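Long-range contacts in cell division control protein Cdc48 (Mycobacterium smegmatis, PDB 5E7P), which belongs to the AAA ATPases and probably binds and hydrolyses ATP with its two P-loop ATPase domains: residues T25-R36 / G80-L89; V302-T310 / E342-L352. One frame throughout, in Å; residues are numbered along the deposited sequence.

Contact 1: residues T25-R36 / G80-L89; sequences TARLNTSALDSR and GTALLDDVTL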
ATOM      1  N   THR A  25      -7.427  10.909 -28.896  1.00 50.18           N
ATOM      2  CA  THR A  25      -8.799  11.341 -29.120  1.00 51.73           C
ATOM      3  C   THR A  25      -9.653  10.895 -27.937  1.00 51.95           C
ATOM      4  O   THR A  25      -9.613   9.733 -27.535  1.00 50.23           O
ATOM      5  CB  THR A  25      -9.375  10.751 -30.421  1.00 52.01           C
ATOM      6  OG1 THR A  25      -8.446  10.955 -31.494  1.00 51.51           O
ATOM      7  CG2 THR A  25     -10.702  11.412 -30.768  1.00 52.90           C
ATOM      8  N   ALA A  26     -10.418  11.825 -27.376  1.00 53.77           N
ATOM      9  CA  ALA A  26     -11.230  11.533 -26.200  1.00 53.31           C
ATOM     10  C   ALA A  26     -12.675  11.238 -26.579  1.00 57.18           C
ATOM     11  O   ALA A  26     -13.427  12.144 -26.939  1.00 59.78           O
ATOM     12  CB  ALA A  26     -11.166  12.688 -25.213  1.00 51.11           C
ATOM     13  N   ARG A  27     -13.060   9.967 -26.498  1.00 57.75           N
ATOM     14  CA  ARG A  27     -14.435   9.570 -26.778  1.00 60.57           C
ATOM     15  C   ARG A  27     -15.215   9.329 -25.491  1.00 58.67           C
ATOM     16  O   ARG A  27     -14.660   8.879 -24.490  1.00 56.89           O
ATOM     17  CB  ARG A  27     -14.473   8.325 -27.665  1.00 64.27           C
ATOM     18  CG  ARG A  27     -13.769   8.498 -29.002  1.00 69.06           C
ATOM     19  CD  ARG A  27     -14.121   7.374 -29.964  1.00 74.36           C
ATOM     20  NE  ARG A  27     -14.143   6.071 -29.303  1.00 76.25           N
ATOM     21  CZ  ARG A  27     -14.289   4.912 -29.937  1.00 77.51           C
ATOM     22  NH1 ARG A  27     -14.298   3.775 -29.252  1.00 76.83           N
ATOM     23  NH2 ARG A  27     -14.422   4.889 -31.257  1.00 79.00           N
ATOM     24  N   LEU A  28     -16.508   9.635 -25.526  1.00 59.68           N
ATOM     25  CA  LEU A  28     -17.371   9.494 -24.361  1.00 59.57           C
ATOM     26  C   LEU A  28     -17.648   8.025 -24.053  1.00 60.72           C
ATOM     27  O   LEU A  28     -18.172   7.293 -24.893  1.00 61.22           O
ATOM     28  CB  LEU A  28     -18.685  10.251 -24.584  1.00 61.30           C
ATOM     29  CG  LEU A  28     -19.674  10.429 -23.424  1.00 62.40           C
ATOM     30  CD1 LEU A  28     -20.672   9.281 -23.349  1.00 63.76           C
ATOM     31  CD2 LEU A  28     -18.942  10.592 -22.096  1.00 60.18           C
ATOM     32  N   ASN A  29     -17.290   7.601 -22.845  1.00 61.08           N
ATOM     33  CA  ASN A  29     -17.591   6.251 -22.390  1.00 61.64           C
ATOM     34  C   ASN A  29     -19.095   6.103 -22.203  1.00 64.41           C
ATOM     35  O   ASN A  29     -19.688   6.752 -21.343  1.00 65.13           O
ATOM     36  CB  ASN A  29     -16.853   5.948 -21.085  1.00 59.86           C
ATOM     37  CG  ASN A  29     -16.792   4.461 -20.778  1.00 58.95           C
ATOM     38  OD1 ASN A  29     -17.713   3.710 -21.100  1.00 60.26           O
ATOM     39  ND2 ASN A  29     -15.701   4.029 -20.154  1.00 56.32           N
ATOM     40  N   THR A  30     -19.706   5.249 -23.016  1.00 67.05           N
ATOM     41  CA  THR A  30     -21.160   5.113 -23.036  1.00 71.05           C
ATOM     42  C   THR A  30     -21.694   4.138 -21.987  1.00 72.43           C
ATOM     43  O   THR A  30     -22.892   4.122 -21.700  1.00 74.95           O
ATOM     44  CB  THR A  30     -21.658   4.679 -24.427  1.00 73.41           C
ATOM     45  OG1 THR A  30     -20.991   3.471 -24.818  1.00 72.13           O
ATOM     46  CG2 THR A  30     -21.373   5.763 -25.458  1.00 74.78           C
ATOM     47  N   SER A  31     -20.809   3.325 -21.419  1.00 69.85           N
ATOM     48  CA  SER A  31     -21.210   2.360 -20.401  1.00 69.21           C
ATOM     49  C   SER A  31     -21.400   3.030 -19.042  1.00 67.37           C
ATOM     50  O   SER A  31     -20.453   3.564 -18.467  1.00 65.77           O
ATOM     51  CB  SER A  31     -20.182   1.232 -20.294  1.00 69.06           C
ATOM     52  OG  SER A  31     -20.560   0.293 -19.301  1.00 70.46           O
ATOM     53  N   ALA A  32     -22.629   2.991 -18.533  1.00 67.68           N
ATOM     54  CA  ALA A  32     -22.952   3.616 -17.252  1.00 66.49           C
ATOM     55  C   ALA A  32     -22.269   2.915 -16.080  1.00 62.94           C
ATOM     56  O   ALA A  32     -21.990   3.535 -15.053  1.00 60.69           O
ATOM     57  CB  ALA A  32     -24.459   3.650 -17.043  1.00 68.91           C
ATOM     58  N   LEU A  33     -22.004   1.622 -16.240  1.00 61.84           N
ATOM     59  CA  LEU A  33     -21.364   0.836 -15.191  1.00 60.44           C
ATOM     60  C   LEU A  33     -19.851   1.033 -15.177  1.00 57.43           C
ATOM     61  O   LEU A  33     -19.155   0.510 -14.308  1.00 56.14           O
ATOM     62  CB  LEU A  33     -21.697  -0.647 -15.357  1.00 61.39           C
ATOM     63  CG  LEU A  33     -23.172  -1.026 -15.208  1.00 63.08           C
ATOM     64  CD1 LEU A  33     -23.358  -2.523 -15.392  1.00 63.24           C
ATOM     65  CD2 LEU A  33     -23.705  -0.576 -13.857  1.00 63.25           C
ATOM     66  N   ASP A  34     -19.347   1.793 -16.144  1.00 57.29           N
ATOM     67  CA  ASP A  34     -17.917   2.034 -16.257  1.00 56.82           C
ATOM     68  C   ASP A  34     -17.622   3.514 -16.037  1.00 56.29           C
ATOM     69  O   ASP A  34     -16.462   3.926 -15.957  1.00 54.79           O
ATOM     70  CB  ASP A  34     -17.423   1.598 -17.640  1.00 58.34           C
ATOM     71  CG  ASP A  34     -15.970   1.163 -17.634  1.00 58.05           C
ATOM     72  OD1 ASP A  34     -15.545   0.512 -16.655  1.00 56.11           O
ATOM     73  OD2 ASP A  34     -15.253   1.466 -18.611  1.00 59.77           O
ATOM     74  N   SER A  35     -18.682   4.307 -15.926  1.00 57.63           N
ATOM     75  CA  SER A  35     -18.555   5.757 -15.870  1.00 59.79           C
ATOM     76  C   SER A  35     -18.716   6.308 -14.458  1.00 60.06           C
ATOM     77  O   SER A  35     -19.324   5.671 -13.597  1.00 60.14           O
ATOM     78  CB  SER A  35     -19.577   6.413 -16.803  1.00 62.76           C
ATOM     79  OG  SER A  35     -20.902   6.086 -16.420  1.00 64.90           O
ATOM     80  N   ARG A  36     -18.162   7.496 -14.239  1.00 61.26           N
ATOM     81  CA  ARG A  36     -18.279   8.205 -12.968  1.00 64.17           C
ATOM     82  C   ARG A  36     -17.694   7.410 -11.801  1.00 62.35           C
ATOM     83  O   ARG A  36     -18.230   7.424 -10.693  1.00 63.30           O
ATOM     84  CB  ARG A  36     -19.738   8.596 -12.699  1.00 68.99           C
ATOM     85  CG  ARG A  36     -19.906  10.015 -12.185  1.00 72.18           C
ATOM     86  CD  ARG A  36     -21.370  10.420 -12.086  1.00 76.52           C
ATOM     87  NE  ARG A  36     -21.947  10.739 -13.389  1.00 79.24           N
ATOM     88  CZ  ARG A  36     -23.152  11.274 -13.561  1.00 82.56           C
ATOM     89  NH1 ARG A  36     -23.910  11.554 -12.509  1.00 84.00           N
ATOM     90  NH2 ARG A  36     -23.598  11.533 -14.782  1.00 83.72           N
ATOM     91  N   GLY A  80      -5.192   4.937 -30.454  1.00 50.96           N
ATOM     92  CA  GLY A  80      -5.242   6.387 -30.470  1.00 50.60           C
ATOM     93  C   GLY A  80      -6.473   6.973 -29.803  1.00 50.48           C
ATOM     94  O   GLY A  80      -6.734   8.170 -29.912  1.00 51.99           O
ATOM     95  N   THR A  81      -7.231   6.135 -29.104  1.00 48.89           N
ATOM     96  CA  THR A  81      -8.465   6.583 -28.469  1.00 49.07           C
ATOM     97  C   THR A  81      -8.476   6.357 -26.955  1.00 48.67           C
ATOM     98  O   THR A  81      -8.153   5.270 -26.471  1.00 47.53           O
ATOM     99  CB  THR A  81      -9.700   5.897 -29.091  1.00 51.21           C
ATOM    100  OG1 THR A  81      -9.823   6.283 -30.466  1.00 54.99           O
ATOM    101  CG2 THR A  81     -10.966   6.296 -28.347  1.00 50.26           C
ATOM    102  N   ALA A  82      -8.844   7.398 -26.215  1.00 47.98           N
ATOM    103  CA  ALA A  82      -9.037   7.291 -24.777  1.00 45.64           C
ATOM    104  C   ALA A  82     -10.519   7.437 -24.453  1.00 49.71           C
ATOM    105  O   ALA A  82     -11.200   8.294 -25.015  1.00 49.97           O
ATOM    106  CB  ALA A  82      -8.234   8.351 -24.057  1.00 42.23           C
ATOM    107  N   LEU A  83     -11.020   6.594 -23.555  1.00 53.12           N
ATOM    108  CA  LEU A  83     -12.420   6.664 -23.150  1.00 56.01           C
ATOM    109  C   LEU A  83     -12.575   7.396 -21.825  1.00 55.64           C
ATOM    110  O   LEU A  83     -12.048   6.969 -20.797  1.00 54.70           O
ATOM    111  CB  LEU A  83     -13.037   5.268 -23.053  1.00 58.18           C
ATOM    112  CG  LEU A  83     -13.173   4.498 -24.365  1.00 61.10           C
ATOM    113  CD1 LEU A  83     -13.943   3.206 -24.140  1.00 62.66           C
ATOM    114  CD2 LEU A  83     -13.852   5.357 -25.417  1.00 62.74           C
ATOM    115  N   LEU A  84     -13.304   8.506 -21.861  1.00 55.19           N
ATOM    116  CA  LEU A  84     -13.530   9.313 -20.673  1.00 54.63           C
ATOM    117  C   LEU A  84     -15.025   9.395 -20.384  1.00 58.46           C
ATOM    118  O   LEU A  84     -15.835   9.490 -21.307  1.00 59.85           O
ATOM    119  CB  LEU A  84     -12.955  10.723 -20.861  1.00 51.92           C
ATOM    120  CG  LEU A  84     -11.437  10.948 -20.855  1.00 48.88           C
ATOM    121  CD1 LEU A  84     -10.749  10.323 -22.058  1.00 46.90           C
ATOM    122  CD2 LEU A  84     -11.125  12.436 -20.793  1.00 50.35           C
ATOM    123  N   ASP A  85     -15.392   9.346 -19.107  1.00 60.48           N
ATOM    124  CA  ASP A  85     -16.786   9.537 -18.725  1.00 63.97           C
ATOM    125  C   ASP A  85     -17.140  11.023 -18.741  1.00 66.00           C
ATOM    126  O   ASP A  85     -16.278  11.868 -18.994  1.00 65.46           O
ATOM    127  CB  ASP A  85     -17.085   8.905 -17.362  1.00 64.80           C
ATOM    128  CG  ASP A  85     -16.093   9.313 -16.287  1.00 64.58           C
ATOM    129  OD1 ASP A  85     -15.645  10.477 -16.288  1.00 63.52           O
ATOM    130  OD2 ASP A  85     -15.766   8.466 -15.430  1.00 65.58           O
ATOM    131  N   ASP A  86     -18.403  11.340 -18.471  1.00 68.48           N
ATOM    132  CA  ASP A  86     -18.879  12.719 -18.566  1.00 70.22           C
ATOM    133  C   ASP A  86     -18.160  13.681 -17.621  1.00 67.85           C
ATOM    134  O   ASP A  86     -17.836  14.804 -18.006  1.00 68.75           O
ATOM    135  CB  ASP A  86     -20.396  12.791 -18.354  1.00 74.43           C
ATOM    136  CG  ASP A  86     -20.851  12.049 -17.111  1.00 77.00           C
ATOM    137  OD1 ASP A  86     -20.027  11.844 -16.196  1.00 75.34           O
ATOM    138  OD2 ASP A  86     -22.041  11.673 -17.051  1.00 80.33           O
ATOM    139  N   VAL A  87     -17.905  13.242 -16.392  1.00 65.57           N
ATOM    140  CA  VAL A  87     -17.258  14.105 -15.406  1.00 64.30           C
ATOM    141  C   VAL A  87     -15.776  14.334 -15.703  1.00 62.30           C
ATOM    142  O   VAL A  87     -15.238  15.397 -15.396  1.00 62.16           O
ATOM    143  CB  VAL A  87     -17.429  13.581 -13.961  1.00 62.79           C
ATOM    144  CG1 VAL A  87     -18.883  13.689 -13.524  1.00 64.50           C
ATOM    145  CG2 VAL A  87     -16.932  12.154 -13.845  1.00 60.90           C
ATOM    146  N   THR A  88     -15.123  13.342 -16.302  1.00 59.84           N
ATOM    147  CA  THR A  88     -13.708  13.467 -16.645  1.00 56.47           C
ATOM    148  C   THR A  88     -13.519  14.439 -17.804  1.00 56.02           C
ATOM    149  O   THR A  88     -12.609  15.269 -17.784  1.00 56.21           O
ATOM    150  CB  THR A  88     -13.076  12.108 -17.006  1.00 53.88           C
ATOM    151  OG1 THR A  88     -13.317  11.171 -15.949  1.00 53.59           O
ATOM    152  CG2 THR A  88     -11.581  12.255 -17.203  1.00 50.85           C
ATOM    153  N   LEU A  89     -14.382  14.328 -18.810  1.00 55.86           N
ATOM    154  CA  LEU A  89     -14.381  15.262 -19.931  1.00 56.53           C
ATOM    155  C   LEU A  89     -14.555  16.689 -19.425  1.00 55.78           C
ATOM    156  O   LEU A  89     -13.920  17.619 -19.921  1.00 56.47           O
ATOM    157  CB  LEU A  89     -15.503  14.924 -20.915  1.00 59.08           C
ATOM    158  CG  LEU A  89     -15.337  13.681 -21.789  1.00 60.00           C
ATOM    159  CD1 LEU A  89     -16.571  13.478 -22.652  1.00 62.67           C
ATOM    160  CD2 LEU A  89     -14.093  13.796 -22.657  1.00 59.56           C
TER
HETATM  161  O   HOH W   1     -13.649   5.961 -18.945  1.00 44.61           O
HETATM  162  O   HOH W   2     -15.212   6.196 -14.210  1.00 52.89           O

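Contact 2: residues V302-T310 / E342-L352; sequences VDERLRSVT and EPVATLILAEL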
ATOM      1  N   VAL A 302      -2.606  24.517  15.056  1.00 51.81           N
ATOM      2  CA  VAL A 302      -1.597  23.987  15.976  1.00 50.95           C
ATOM      3  C   VAL A 302      -1.950  24.046  17.473  1.00 52.84           C
ATOM      4  O   VAL A 302      -1.651  23.113  18.219  1.00 52.76           O
ATOM      5  CB  VAL A 302      -0.218  24.656  15.719  1.00 62.61           C
ATOM      6  CG1 VAL A 302      -0.257  26.140  16.058  1.00 63.80           C
ATOM      7  CG2 VAL A 302       0.869  23.965  16.500  1.00 61.58           C
ATOM      8  N   ASP A 303      -2.597  25.125  17.905  1.00 53.70           N
ATOM      9  CA  ASP A 303      -2.945  25.299  19.313  1.00 53.16           C
ATOM     10  C   ASP A 303      -4.221  24.545  19.682  1.00 51.37           C
ATOM     11  O   ASP A 303      -4.362  24.058  20.803  1.00 50.96           O
ATOM     12  CB  ASP A 303      -3.085  26.787  19.651  1.00 56.48           C
ATOM     13  CG  ASP A 303      -1.799  27.563  19.418  1.00 58.16           C
ATOM     14  OD1 ASP A 303      -0.727  27.088  19.846  1.00 57.89           O
ATOM     15  OD2 ASP A 303      -1.856  28.644  18.794  1.00 60.03           O
ATOM     16  N   GLU A 304      -5.149  24.454  18.735  1.00 52.17           N
ATOM     17  CA  GLU A 304      -6.369  23.680  18.932  1.00 53.00           C
ATOM     18  C   GLU A 304      -6.045  22.194  18.888  1.00 51.15           C
ATOM     19  O   GLU A 304      -6.752  21.372  19.469  1.00 51.09           O
ATOM     20  CB  GLU A 304      -7.404  24.027  17.862  1.00 56.77           C
ATOM     21  CG  GLU A 304      -8.467  25.008  18.326  1.00 63.82           C
ATOM     22  CD  GLU A 304      -9.408  24.402  19.351  1.00 68.15           C
ATOM     23  OE1 GLU A 304      -9.752  25.098  20.332  1.00 70.32           O
ATOM     24  OE2 GLU A 304      -9.807  23.230  19.170  1.00 68.61           O
ATOM     25  N   ARG A 305      -4.965  21.862  18.190  1.00 49.35           N
ATOM     26  CA  ARG A 305      -4.502  20.487  18.088  1.00 45.67           C
ATOM     27  C   ARG A 305      -4.024  19.990  19.448  1.00 43.14           C
ATOM     28  O   ARG A 305      -4.353  18.880  19.867  1.00 40.31           O
ATOM     29  CB  ARG A 305      -3.381  20.387  17.047  1.00 46.06           C
ATOM     30  CG  ARG A 305      -2.780  19.005  16.904  1.00 44.90           C
ATOM     31  CD  ARG A 305      -2.391  18.709  15.463  1.00 44.19           C
ATOM     32  NE  ARG A 305      -1.134  19.323  15.051  1.00 43.18           N
ATOM     33  CZ  ARG A 305      -1.038  20.303  14.159  1.00 42.73           C
ATOM     34  NH1 ARG A 305      -2.128  20.794  13.584  1.00 44.00           N
ATOM     35  NH2 ARG A 305       0.150  20.792  13.841  1.00 42.43           N
ATOM     36  N   LEU A 306      -3.255  20.824  20.139  1.00 44.97           N
ATOM     37  CA  LEU A 306      -2.726  20.468  21.450  1.00 45.21           C
ATOM     38  C   LEU A 306      -3.838  20.299  22.480  1.00 44.73           C
ATOM     39  O   LEU A 306      -3.794  19.386  23.306  1.00 41.51           O
ATOM     40  CB  LEU A 306      -1.729  21.524  21.925  1.00 46.95           C
ATOM     41  CG  LEU A 306      -1.102  21.286  23.299  1.00 45.22           C
ATOM     42  CD1 LEU A 306      -0.355  19.962  23.330  1.00 43.06           C
ATOM     43  CD2 LEU A 306      -0.181  22.440  23.665  1.00 44.62           C
ATOM     44  N   ARG A 307      -4.831  21.183  22.423  1.00 47.42           N
ATOM     45  CA  ARG A 307      -5.953  21.143  23.355  1.00 51.29           C
ATOM     46  C   ARG A 307      -6.767  19.866  23.185  1.00 47.94           C
ATOM     47  O   ARG A 307      -7.244  19.285  24.161  1.00 47.25           O
ATOM     48  CB  ARG A 307      -6.862  22.360  23.168  1.00 57.88           C
ATOM     49  CG  ARG A 307      -8.075  22.365  24.087  1.00 63.67           C
ATOM     50  CD  ARG A 307      -9.288  22.957  23.392  1.00 71.16           C
ATOM     51  NE  ARG A 307      -9.425  22.453  22.027  1.00 74.93           N
ATOM     52  CZ  ARG A 307      -9.955  21.276  21.707  1.00 76.78           C
ATOM     53  NH1 ARG A 307     -10.033  20.908  20.433  1.00 76.95           N
ATOM     54  NH2 ARG A 307     -10.405  20.464  22.654  1.00 76.91           N
ATOM     55  N   SER A 308      -6.927  19.437  21.937  1.00 45.33           N
ATOM     56  CA  SER A 308      -7.690  18.233  21.630  1.00 44.61           C
ATOM     57  C   SER A 308      -7.034  16.986  22.230  1.00 40.99           C
ATOM     58  O   SER A 308      -7.711  16.142  22.819  1.00 41.01           O
ATOM     59  CB  SER A 308      -7.850  18.081  20.115  1.00 43.89           C
ATOM     60  OG  SER A 308      -8.795  17.073  19.804  1.00 43.57           O
ATOM     61  N   VAL A 309      -5.717  16.883  22.076  1.00 37.33           N
ATOM     62  CA  VAL A 309      -4.946  15.781  22.644  1.00 32.85           C
ATOM     63  C   VAL A 309      -4.992  15.829  24.169  1.00 33.93           C
ATOM     64  O   VAL A 309      -5.124  14.801  24.831  1.00 34.94           O
ATOM     65  CB  VAL A 309      -3.475  15.830  22.166  1.00 29.35           C
ATOM     66  CG1 VAL A 309      -2.624  14.813  22.913  1.00 28.77           C
ATOM     67  CG2 VAL A 309      -3.399  15.593  20.669  1.00 24.66           C
ATOM     68  N   THR A 310      -4.897  17.036  24.713  1.00 36.34           N
ATOM     69  CA  THR A 310      -4.925  17.255  26.157  1.00 33.82           C
ATOM     70  C   THR A 310      -6.271  16.849  26.748  1.00 34.13           C
ATOM     71  O   THR A 310      -6.335  16.246  27.819  1.00 34.87           O
ATOM     72  CB  THR A 310      -4.648  18.737  26.485  1.00 34.62           C
ATOM     73  OG1 THR A 310      -3.392  19.123  25.912  1.00 32.72           O
ATOM     74  CG2 THR A 310      -4.626  18.978  27.997  1.00 34.17           C
ATOM     75  N   GLU A 342       7.163  19.679  14.226  1.00 50.36           N
ATOM     76  CA  GLU A 342       6.769  20.960  14.803  1.00 49.80           C
ATOM     77  C   GLU A 342       6.978  20.956  16.317  1.00 46.14           C
ATOM     78  O   GLU A 342       6.954  19.896  16.944  1.00 45.12           O
ATOM     79  CB  GLU A 342       5.302  21.255  14.479  1.00 52.41           C
ATOM     80  CG  GLU A 342       5.023  21.517  13.008  1.00 55.76           C
ATOM     81  CD  GLU A 342       3.538  21.633  12.714  1.00 59.73           C
ATOM     82  OE1 GLU A 342       3.150  22.513  11.920  1.00 61.59           O
ATOM     83  OE2 GLU A 342       2.758  20.839  13.278  1.00 62.39           O
ATOM     84  N   PRO A 343       7.192  22.144  16.907  1.00 43.30           N
ATOM     85  CA  PRO A 343       7.382  22.272  18.358  1.00 41.37           C
ATOM     86  C   PRO A 343       6.210  21.714  19.161  1.00 37.64           C
ATOM     87  O   PRO A 343       6.403  21.246  20.282  1.00 37.31           O
ATOM     88  CB  PRO A 343       7.471  23.786  18.564  1.00 44.74           C
ATOM     89  CG  PRO A 343       7.984  24.308  17.271  1.00 45.89           C
ATOM     90  CD  PRO A 343       7.376  23.432  16.214  1.00 44.59           C
ATOM     91  N   VAL A 344       5.012  21.765  18.589  1.00 36.39           N
ATOM     92  CA  VAL A 344       3.815  21.271  19.259  1.00 37.68           C
ATOM     93  C   VAL A 344       3.886  19.765  19.526  1.00 33.64           C
ATOM     94  O   VAL A 344       3.256  19.262  20.456  1.00 33.86           O
ATOM     95  CB  VAL A 344       2.546  21.599  18.444  1.00 40.59           C
ATOM     96  CG1 VAL A 344       2.496  20.771  17.162  1.00 41.26           C
ATOM     97  CG2 VAL A 344       1.290  21.377  19.276  1.00 41.30           C
ATOM     98  N   ALA A 345       4.669  19.054  18.723  1.00 29.98           N
ATOM     99  CA  ALA A 345       4.788  17.606  18.861  1.00 30.25           C
ATOM    100  C   ALA A 345       5.391  17.235  20.206  1.00 30.73           C
ATOM    101  O   ALA A 345       5.036  16.211  20.790  1.00 31.34           O
ATOM    102  CB  ALA A 345       5.618  17.019  17.721  1.00 29.49           C
ATOM    103  N   THR A 346       6.299  18.074  20.696  1.00 32.17           N
ATOM    104  CA  THR A 346       6.917  17.849  21.998  1.00 33.98           C
ATOM    105  C   THR A 346       5.880  17.867  23.117  1.00 33.76           C
ATOM    106  O   THR A 346       5.902  17.015  24.008  1.00 32.18           O
ATOM    107  CB  THR A 346       8.021  18.881  22.293  1.00 36.94           C
ATOM    108  OG1 THR A 346       9.138  18.641  21.429  1.00 38.03           O
ATOM    109  CG2 THR A 346       8.485  18.775  23.743  1.00 36.56           C
ATOM    110  N   LEU A 347       4.962  18.827  23.054  1.00 34.45           N
ATOM    111  CA  LEU A 347       3.905  18.938  24.055  1.00 34.43           C
ATOM    112  C   LEU A 347       2.854  17.842  23.903  1.00 33.81           C
ATOM    113  O   LEU A 347       2.314  17.342  24.895  1.00 31.96           O
ATOM    114  CB  LEU A 347       3.249  20.319  24.000  1.00 35.50           C
ATOM    115  CG  LEU A 347       4.153  21.486  24.409  1.00 37.65           C
ATOM    116  CD1 LEU A 347       3.390  22.795  24.379  1.00 40.33           C
ATOM    117  CD2 LEU A 347       4.746  21.245  25.785  1.00 37.72           C
ATOM    118  N   ILE A 348       2.560  17.475  22.658  1.00 32.49           N
ATOM    119  CA  ILE A 348       1.618  16.395  22.395  1.00 32.85           C
ATOM    120  C   ILE A 348       2.159  15.079  22.950  1.00 34.69           C
ATOM    121  O   ILE A 348       1.427  14.313  23.580  1.00 34.62           O
ATOM    122  CB  ILE A 348       1.316  16.255  20.892  1.00 30.29           C
ATOM    123  CG1 ILE A 348       0.609  17.510  20.381  1.00 32.27           C
ATOM    124  CG2 ILE A 348       0.451  15.035  20.632  1.00 25.05           C
ATOM    125  CD1 ILE A 348       0.295  17.473  18.904  1.00 31.90           C
ATOM    126  N   LEU A 349       3.448  14.836  22.728  1.00 34.61           N
ATOM    127  CA  LEU A 349       4.112  13.640  23.241  1.00 33.79           C
ATOM    128  C   LEU A 349       4.137  13.613  24.770  1.00 34.55           C
ATOM    129  O   LEU A 349       4.051  12.551  25.385  1.00 34.84           O
ATOM    130  CB  LEU A 349       5.534  13.533  22.682  1.00 34.41           C
ATOM    131  CG  LEU A 349       5.645  13.131  21.205  1.00 34.77           C
ATOM    132  CD1 LEU A 349       6.972  13.574  20.617  1.00 36.50           C
ATOM    133  CD2 LEU A 349       5.473  11.633  21.034  1.00 31.07           C
ATOM    134  N   ALA A 350       4.248  14.789  25.378  1.00 34.92           N
ATOM    135  CA  ALA A 350       4.257  14.900  26.832  1.00 32.74           C
ATOM    136  C   ALA A 350       2.915  14.488  27.420  1.00 33.27           C
ATOM    137  O   ALA A 350       2.862  13.892  28.494  1.00 35.23           O
ATOM    138  CB  ALA A 350       4.612  16.314  27.257  1.00 30.34           C
ATOM    139  N   GLU A 351       1.833  14.808  26.713  1.00 32.46           N
ATOM    140  CA  GLU A 351       0.494  14.405  27.134  1.00 32.92           C
ATOM    141  C   GLU A 351       0.302  12.892  27.025  1.00 33.24           C
ATOM    142  O   GLU A 351      -0.223  12.262  27.945  1.00 31.28           O
ATOM    143  CB  GLU A 351      -0.579  15.137  26.323  1.00 33.78           C
ATOM    144  CG  GLU A 351      -0.802  16.574  26.754  1.00 39.91           C
ATOM    145  CD  GLU A 351      -1.262  16.686  28.200  1.00 46.39           C
ATOM    146  OE1 GLU A 351      -2.224  15.985  28.582  1.00 47.39           O
ATOM    147  OE2 GLU A 351      -0.658  17.473  28.960  1.00 50.46           O
ATOM    148  N   LEU A 352       0.725  12.316  25.899  1.00 33.68           N
ATOM    149  CA  LEU A 352       0.660  10.871  25.697  1.00 34.03           C
ATOM    150  C   LEU A 352       1.483  10.141  26.752  1.00 37.21           C
ATOM    151  O   LEU A 352       1.039   9.148  27.320  1.00 35.84           O
ATOM    152  CB  LEU A 352       1.172  10.488  24.304  1.00 32.35           C
ATOM    153  CG  LEU A 352       0.415  10.983  23.069  1.00 31.17           C
ATOM    154  CD1 LEU A 352       1.012  10.369  21.804  1.00 28.32           C
ATOM    155  CD2 LEU A 352      -1.074  10.679  23.172  1.00 29.36           C
TER
HETATM  156  O   HOH W   3      -4.434  15.509  30.571  1.00 52.24           O

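Contact 1: residues T25-R36 / G80-L89
Thr25 through Leu28 pair with Thr81 through Leu84 as two parallel strands in the Cdc48 N-terminal domain, whose family is related to the double-psi beta-barrels. The register runs evenly, Thr25 beside Thr81 to Leu28 beside Leu84. Five backbone hydrogen bonds tie the pair, from Thr25 N to Gly80 O at one end to Asn29 N and Leu84 O (2.8 Å) at the other. Strand 81-84 also bonds to strand 39-42, where Leu83 meets Arg41, so the sheet curls round on itself.

One face is greasy: Ala26 CB lies 4.0 Å from Leu84 CD1 and also touches Leu89 CD2 from the following helix. Leu28 reaches that helix because its CG stands anti to the backbone N (chi1 -171°), which brings CD2 to 3.8 Å from Leu89 CD1. On the other face Arg27 crosses Thr81 at about a right angle, running its CG, CD and NE past Thr81 CG2, while Leu83 runs alongside and sets CD2 at the guanidinium edge.

Past the strands the chain turns back. Asn29 OD1 accepts from Ser31 N in an Asx turn, and its ND2 donates both to Asp34 OD2 and to a water that in turn donates to Leu83 O. Asp34 is itself held by Arg41. The loop then brings Ser35 and Arg36 against the start of helix 86-92. Here Asp85, the N-cap, splits its carboxylate: OD1 takes Thr88 N, while OD2 accepts Arg36 N at 2.8 Å from above the carboxylate plane. Arg36 passes its CG across both methyls of Val87, and the chain then bends at chi3 (-77°). Its NH2 ends 2.8 Å from Asp86 OD2, a salt bridge on the syn side with guanidinium and carboxylate planes 45° apart.

Contact 2: residues V302-T310 / E342-L352
Leu306 carries its CG anti to the backbone N (chi1 179°), and this swings both methyls out over Leu347, CD2 to 3.7 Å from Leu347 CD1, with CD1 also against Ile348 CG1. Arg305 starts the same way but bends at chi2 and chi3. That doubles its guanidinium back over Val302 CA and leaves NH2 2.7 Å from Glu342 OE2. The carboxylate of this salt bridge sits at the guanidinium edge, the two planes only 3° apart, while Arg305 CG leans on Ile348 CD1.

The axes of helix segments 302-310 and 344-352 run nearly parallel, 6° apart in direction, with a closest approach of 9.5 Å, on one side of the RecA-like AAA sheet. Helix 302-319 leads into strand 321-326; helix 344-356 then crosses from that strand to the adjacent parallel strand 361-366, a beta-alpha-beta crossover. Leu352 reaches down to Leu323 and Ile325 of that sheet.

Val302 CG2 slides past Val344, 3.5 Å from its CB. Further along, Val309 crosses Ile348 at about a right angle, CG1 to CG2. Thr310 OG1 donates to Leu306 O and lies 3.7 Å from Glu351 CG; a water donates to Glu351 OE1 at 3.0 Å and, weakly, to Thr310 O.

Contact 1 and contact 2 belong to different parts of the chain: their centres are 47 Å apart, their nearest atoms about 32 Å, and they do not touch. Neither contact reaches an ADP. From the loop after strand 22-28, Leu33 packs on Arg440 and Ala443 of helix 427-448, whose first residues, Val427 and Ala428, line the pocket of the first ADP. Contact 2 is linked to that pocket only through the sheet: Leu352 packs on strand 321-326, and helix 344-356 leads into strand 361-366, which neighbours strand 265-269; that strand in turn runs into the P-loop residues Gly273 to Thr278, which hold the same nucleotide.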